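Local coordinates for L-hydantoinase (Arthrobacter aurescens, PDB 1GKR), which hydrolyses hydantoin derivatives, preferring aryl over alkyl substrates and with substrate-dependent stereoselectivity, as a homotetrameric enzyme using two zinc ions per subunit, at residues Gly177-Val182 with Arg234-His239; Arg223-Gln228 with Gln257-Glu262. All coordinates share one frame; numbering follows the deposited sequence.

Interaction 1. Residues Gly177-Val182 with Arg234-His239. With ZN (zinc ion), chain E.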
loop_
_atom_site.group_PDB
_atom_site.type_symbol
_atom_site.label_atom_id
_atom_site.label_comp_id
_atom_site.label_asym_id
_atom_site.label_seq_id
_atom_site.Cartn_x
_atom_site.Cartn_y
_atom_site.Cartn_z
ATOM N N GLY A 177 -24.270 4.584 19.101
ATOM C CA GLY A 177 -23.104 5.405 19.360
ATOM C C GLY A 177 -22.316 4.809 20.509
ATOM O O GLY A 177 -21.696 5.525 21.299
ATOM N N SER A 178 -22.349 3.485 20.606
ATOM C CA SER A 178 -21.660 2.783 21.665
ATOM C C SER A 178 -20.302 2.322 21.162
ATOM O O SER A 178 -19.778 2.865 20.194
ATOM C CB SER A 178 -22.498 1.584 22.108
ATOM O OG SER A 178 -21.895 0.902 23.198
ATOM N N VAL A 179 -19.735 1.322 21.827
ATOM C CA VAL A 179 -18.441 0.763 21.449
ATOM C C VAL A 179 -18.607 -0.747 21.397
ATOM O O VAL A 179 -19.330 -1.311 22.207
ATOM C CB VAL A 179 -17.363 1.071 22.519
ATOM C CG1 VAL A 179 -16.012 0.518 22.087
ATOM C CG2 VAL A 179 -17.289 2.545 22.756
ATOM N N ILE A 180 -17.959 -1.399 20.441
ATOM C CA ILE A 180 -18.007 -2.850 20.358
ATOM C C ILE A 180 -16.556 -3.333 20.386
ATOM O O ILE A 180 -15.698 -2.797 19.678
ATOM C CB ILE A 180 -18.675 -3.345 19.059
ATOM C CG1 ILE A 180 -18.618 -4.871 18.995
ATOM C CG2 ILE A 180 -17.973 -2.782 17.856
ATOM C CD1 ILE A 180 -19.474 -5.551 20.041
ATOM N N VAL A 181 -16.263 -4.305 21.238
ATOM C CA VAL A 181 -14.920 -4.849 21.293
ATOM C C VAL A 181 -15.118 -6.297 20.893
ATOM O O VAL A 181 -16.172 -6.868 21.159
ATOM C CB VAL A 181 -14.306 -4.748 22.724
ATOM C CG1 VAL A 181 -14.385 -3.333 23.213
ATOM C CG2 VAL A 181 -15.017 -5.660 23.692
ATOM N N VAL A 182 -14.136 -6.899 20.238
ATOM C CA VAL A 182 -14.290 -8.291 19.832
ATOM C C VAL A 182 -13.035 -9.083 20.115
ATOM O O VAL A 182 -11.950 -8.523 20.247
ATOM C CB VAL A 182 -14.575 -8.437 18.307
ATOM C CG1 VAL A 182 -15.656 -7.502 17.882
ATOM C CG2 VAL A 182 -13.336 -8.170 17.524
ATOM N N ARG A 234 -17.567 2.327 16.501
ATOM C CA ARG A 234 -16.260 2.377 17.148
ATOM C C ARG A 234 -15.928 0.927 17.516
ATOM O O ARG A 234 -16.712 0.246 18.179
ATOM C CB ARG A 234 -16.293 3.235 18.407
ATOM C CG ARG A 234 -14.930 3.808 18.711
ATOM C CD ARG A 234 -14.766 4.203 20.145
ATOM N NE ARG A 234 -15.248 5.541 20.490
ATOM C CZ ARG A 234 -14.831 6.666 19.923
ATOM N NH1 ARG A 234 -13.934 6.629 18.955
ATOM N NH2 ARG A 234 -15.270 7.835 20.365
ATOM N N LEU A 235 -14.771 0.459 17.073
ATOM C CA LEU A 235 -14.347 -0.907 17.302
ATOM C C LEU A 235 -12.994 -1.013 17.989
ATOM O O LEU A 235 -12.049 -0.326 17.618
ATOM C CB LEU A 235 -14.263 -1.619 15.960
ATOM C CG LEU A 235 -13.506 -2.946 15.971
ATOM C CD1 LEU A 235 -14.295 -3.932 16.795
ATOM C CD2 LEU A 235 -13.324 -3.483 14.561
ATOM N N ILE A 236 -12.887 -1.867 18.994
ATOM C CA ILE A 236 -11.601 -2.055 19.646
ATOM C C ILE A 236 -11.261 -3.523 19.534
ATOM O O ILE A 236 -12.021 -4.351 20.015
ATOM C CB ILE A 236 -11.629 -1.765 21.149
ATOM C CG1 ILE A 236 -11.959 -0.306 21.420
ATOM C CG2 ILE A 236 -10.265 -2.101 21.744
ATOM C CD1 ILE A 236 -12.006 0.016 22.903
ATOM N N VAL A 237 -10.147 -3.868 18.905
ATOM C CA VAL A 237 -9.781 -5.274 18.840
ATOM C C VAL A 237 -9.021 -5.586 20.128
ATOM O O VAL A 237 -7.971 -5.006 20.402
ATOM C CB VAL A 237 -8.900 -5.579 17.631
ATOM C CG1 VAL A 237 -8.495 -7.052 17.640
ATOM C CG2 VAL A 237 -9.657 -5.230 16.354
ATOM N N LEU A 238 -9.577 -6.497 20.923
ATOM C CA LEU A 238 -9.012 -6.897 22.207
ATOM C C LEU A 238 -7.771 -7.742 22.062
ATOM O O LEU A 238 -7.539 -8.353 21.016
ATOM C CB LEU A 238 -10.050 -7.678 23.006
ATOM C CG LEU A 238 -11.345 -6.945 23.351
ATOM C CD1 LEU A 238 -12.338 -7.922 23.929
ATOM C CD2 LEU A 238 -11.052 -5.843 24.338
ATOM N N HIS A 239 -6.984 -7.767 23.135
ATOM C CA HIS A 239 -5.732 -8.530 23.211
ATOM C C HIS A 239 -5.127 -8.984 21.890
ATOM O O HIS A 239 -5.271 -10.150 21.517
ATOM C CB HIS A 239 -5.925 -9.761 24.080
ATOM C CG HIS A 239 -7.183 -10.504 23.776
ATOM N ND1 HIS A 239 -7.612 -10.734 22.487
ATOM C CD2 HIS A 239 -8.103 -11.076 24.587
ATOM C CE1 HIS A 239 -8.742 -11.417 22.516
ATOM N NE2 HIS A 239 -9.062 -11.637 23.777
HETATM ZN ZN ZN E . -10.686 -13.016 24.567
HETATM O O HOH W 1 -19.967 3.344 17.154
#
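Leu235 reaches across to Ile180 and Val182 because its CG stands anti to the backbone N (chi1 165°) and chi2, at 67°, turns CD1 toward them; CD1 ends 4.0 Å from Val182 CG1, the two side chains meeting at about a right angle. They belong to neighbouring parallel strands, 179-182 and 234-237, of the TIM-barrel fold of the amidohydrolases. The strands run in step at an angle of 24°, and backbone bonds zip them together. Ile180 makes the first two bonds: its N donates to Arg234 O (3.1 Å) and its O accepts from Ile236 N (3.0 Å). Val182 follows with a weak bond from its N to Ile236 O and a firmer one from Leu238 N to Val182 O (3.2 Å). Helix 163-176 covers Ile180 on the Leu235 face. On the other face Val181 and Ile236 run alongside one another in the same sense, with Val181 CG1 against Ile236 CB (3.8 Å), while Leu371 and Phe372 of helix 357-372 pack on Ile236. At the start of the pair a water joins Ser178 O to Arg234 N. Towards the zinc site, Leu238 lays its CB over the centre of the His239 ring. His183 and the carbamate of Lys147 are ligands of the same zinc ion, which His239 NE2 binds at 2.3 Å.

Interaction 2. Residues Arg223-Gln228 with Gln257-Glu262; sequences RALLLQ and QDVHCE
Leu225 and Val259 bring helix 214-231 and strand 259-263 closest here, with CA atoms 7.6 Å apart, an outer helix of the TIM barrel packing against a strand of its parallel sheet. Most of the grip comes from two glutamines, Gln228 on the helix and Gln257 just before the strand. Gln257 extends its chain beyond CG, and its NE2 donates to two acceptors on the helix: the backbone carbonyl Leu225 O, at 3.2 Å and tilted from the carbonyl plane, and the side-chain Gln228 OE1, also at 3.2 Å, which it meets in plane on a lone pair. The two side chains run antiparallel past one another, amide planes 15° apart. Gln228 bends at chi2 (78°), its CG and CD lying against Val259 CG1, while Leu225 CD1, about one turn earlier on the helix, lies 4.2 Å from the same methyl. Helix 243-254 covers Val259 through Ile249. Asp258 centres an inverse gamma turn ahead of the strand, and its OD1 receives the ring N-H of His260 from NE2 (2.8 Å), close to the imidazole plane. A water bridges the two segments as well, donating to Gln228 OE1 and accepting from Asp258 N at 2.8 Å.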
loop_
_atom_site.group_PDB
_atom_site.type_symbol
_atom_site.label_atom_id
_atom_site.label_comp_id
_atom_site.label_asym_id
_atom_site.label_seq_id
_atom_site.Cartn_x
_atom_site.Cartn_y
_atom_site.Cartn_z
ATOM N N ARG A 223 -10.928 -9.365 8.871
ATOM C CA ARG A 223 -12.363 -9.515 8.670
ATOM C C ARG A 223 -13.175 -8.494 9.481
ATOM O O ARG A 223 -14.100 -7.868 8.962
ATOM C CB ARG A 223 -12.783 -10.926 9.066
ATOM C CG ARG A 223 -13.919 -11.468 8.236
ATOM C CD ARG A 223 -14.470 -12.740 8.799
ATOM N NE ARG A 223 -13.453 -13.584 9.410
ATOM C CZ ARG A 223 -13.713 -14.395 10.430
ATOM N NH1 ARG A 223 -14.946 -14.453 10.922
ATOM N NH2 ARG A 223 -12.750 -15.129 10.971
ATOM N N ALA A 224 -12.835 -8.342 10.756
ATOM C CA ALA A 224 -13.535 -7.392 11.607
ATOM C C ALA A 224 -13.361 -6.008 11.019
ATOM O O ALA A 224 -14.312 -5.227 10.949
ATOM C CB ALA A 224 -12.972 -7.426 13.002
ATOM N N LEU A 225 -12.135 -5.716 10.593
ATOM C CA LEU A 225 -11.812 -4.435 9.996
ATOM C C LEU A 225 -12.699 -4.135 8.769
ATOM O O LEU A 225 -13.269 -3.050 8.658
ATOM C CB LEU A 225 -10.330 -4.431 9.629
ATOM C CG LEU A 225 -9.353 -3.647 10.525
ATOM C CD1 LEU A 225 -9.860 -3.507 11.927
ATOM C CD2 LEU A 225 -8.013 -4.340 10.525
ATOM N N LEU A 226 -12.837 -5.105 7.868
ATOM C CA LEU A 226 -13.661 -4.931 6.675
ATOM C C LEU A 226 -15.121 -4.681 6.998
ATOM O O LEU A 226 -15.799 -3.929 6.292
ATOM C CB LEU A 226 -13.568 -6.156 5.780
ATOM C CG LEU A 226 -12.568 -6.065 4.629
ATOM C CD1 LEU A 226 -11.239 -5.482 5.127
ATOM C CD2 LEU A 226 -12.365 -7.459 4.033
ATOM N N LEU A 227 -15.612 -5.316 8.056
ATOM C CA LEU A 227 -17.002 -5.137 8.443
ATOM C C LEU A 227 -17.220 -3.816 9.156
ATOM O O LEU A 227 -18.277 -3.216 9.010
ATOM C CB LEU A 227 -17.489 -6.281 9.343
ATOM C CG LEU A 227 -17.307 -7.711 8.817
ATOM C CD1 LEU A 227 -18.203 -8.648 9.596
ATOM C CD2 LEU A 227 -17.663 -7.772 7.367
ATOM N N GLN A 228 -16.244 -3.347 9.927
ATOM C CA GLN A 228 -16.460 -2.079 10.608
ATOM C C GLN A 228 -16.388 -0.993 9.533
ATOM O O GLN A 228 -17.155 -0.022 9.542
ATOM C CB GLN A 228 -15.420 -1.861 11.714
ATOM C CG GLN A 228 -14.351 -0.875 11.373
ATOM C CD GLN A 228 -14.810 0.551 11.505
ATOM O OE1 GLN A 228 -14.363 1.411 10.766
ATOM N NE2 GLN A 228 -15.697 0.813 12.453
ATOM N N GLN A 257 -10.541 4.834 9.610
ATOM C CA GLN A 257 -11.457 3.940 10.332
ATOM C C GLN A 257 -11.370 4.128 11.850
ATOM O O GLN A 257 -10.279 4.206 12.412
ATOM C CB GLN A 257 -11.171 2.482 9.977
ATOM C CG GLN A 257 -11.404 2.146 8.521
ATOM C CD GLN A 257 -11.372 0.655 8.273
ATOM O OE1 GLN A 257 -10.712 0.178 7.348
ATOM N NE2 GLN A 257 -12.095 -0.097 9.103
ATOM N N ASP A 258 -12.529 4.216 12.500
ATOM C CA ASP A 258 -12.604 4.397 13.951
ATOM C C ASP A 258 -12.335 3.050 14.637
ATOM O O ASP A 258 -13.181 2.513 15.337
ATOM C CB ASP A 258 -13.995 4.923 14.330
ATOM C CG ASP A 258 -14.071 5.408 15.771
ATOM O OD1 ASP A 258 -13.017 5.393 16.438
ATOM O OD2 ASP A 258 -15.172 5.809 16.236
ATOM N N VAL A 259 -11.147 2.509 14.428
ATOM C CA VAL A 259 -10.780 1.230 14.999
ATOM C C VAL A 259 -9.550 1.407 15.866
ATOM O O VAL A 259 -8.730 2.264 15.589
ATOM C CB VAL A 259 -10.490 0.235 13.883
ATOM C CG1 VAL A 259 -11.683 0.170 12.969
ATOM C CG2 VAL A 259 -9.256 0.662 13.100
ATOM N N HIS A 260 -9.419 0.598 16.912
ATOM C CA HIS A 260 -8.289 0.723 17.825
ATOM C C HIS A 260 -7.700 -0.594 18.258
ATOM O O HIS A 260 -8.358 -1.632 18.239
ATOM C CB HIS A 260 -8.738 1.502 19.033
ATOM C CG HIS A 260 -9.544 2.693 18.666
ATOM N ND1 HIS A 260 -9.006 3.957 18.592
ATOM C CD2 HIS A 260 -10.818 2.797 18.222
ATOM C CE1 HIS A 260 -9.913 4.789 18.115
ATOM N NE2 HIS A 260 -11.021 4.108 17.881
ATOM N N CYS A 261 -6.451 -0.547 18.691
ATOM C CA CYS A 261 -5.778 -1.765 19.087
ATOM C C CYS A 261 -5.466 -1.889 20.571
ATOM O O CYS A 261 -4.899 -0.986 21.193
ATOM C CB CYS A 261 -4.505 -1.888 18.285
ATOM S SG CYS A 261 -3.548 -3.261 18.773
ATOM N N GLU A 262 -5.849 -3.018 21.141
ATOM C CA GLU A 262 -5.574 -3.269 22.543
ATOM C C GLU A 262 -4.626 -4.443 22.668
ATOM O O GLU A 262 -4.721 -5.409 21.909
ATOM C CB GLU A 262 -6.847 -3.632 23.314
ATOM C CG GLU A 262 -6.572 -3.940 24.790
ATOM C CD GLU A 262 -7.577 -4.886 25.421
ATOM O OE1 GLU A 262 -7.576 -6.098 25.116
ATOM O OE2 GLU A 262 -8.377 -4.414 26.238
HETATM O O HOH W 2 -14.907 4.548 11.024
#

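Strand 234-237 stands between strands 179-182 and 259-263, and it joins the two contacts, whose centres are about 8 Å apart. In the sheet, Leu235 O of interaction 1 accepts from His260 N of interaction 2 (2.9 Å), and Leu235 CD2 packs on Gln228 CB (3.9 Å), tying the strand to the helix that precedes it. At the N-terminal end Arg234 NH1 forms a salt bridge with Asp258 OD1, the oxygen already bonded to His260. At the C-terminal end the contacts converge on the binuclear zinc site: Glu262 OE1 lies 2.7 Å from His239 N, a probable hydrogen bond, and accepts from His60 ND1, placing Glu262 in the second shell behind ligands of both zinc ions.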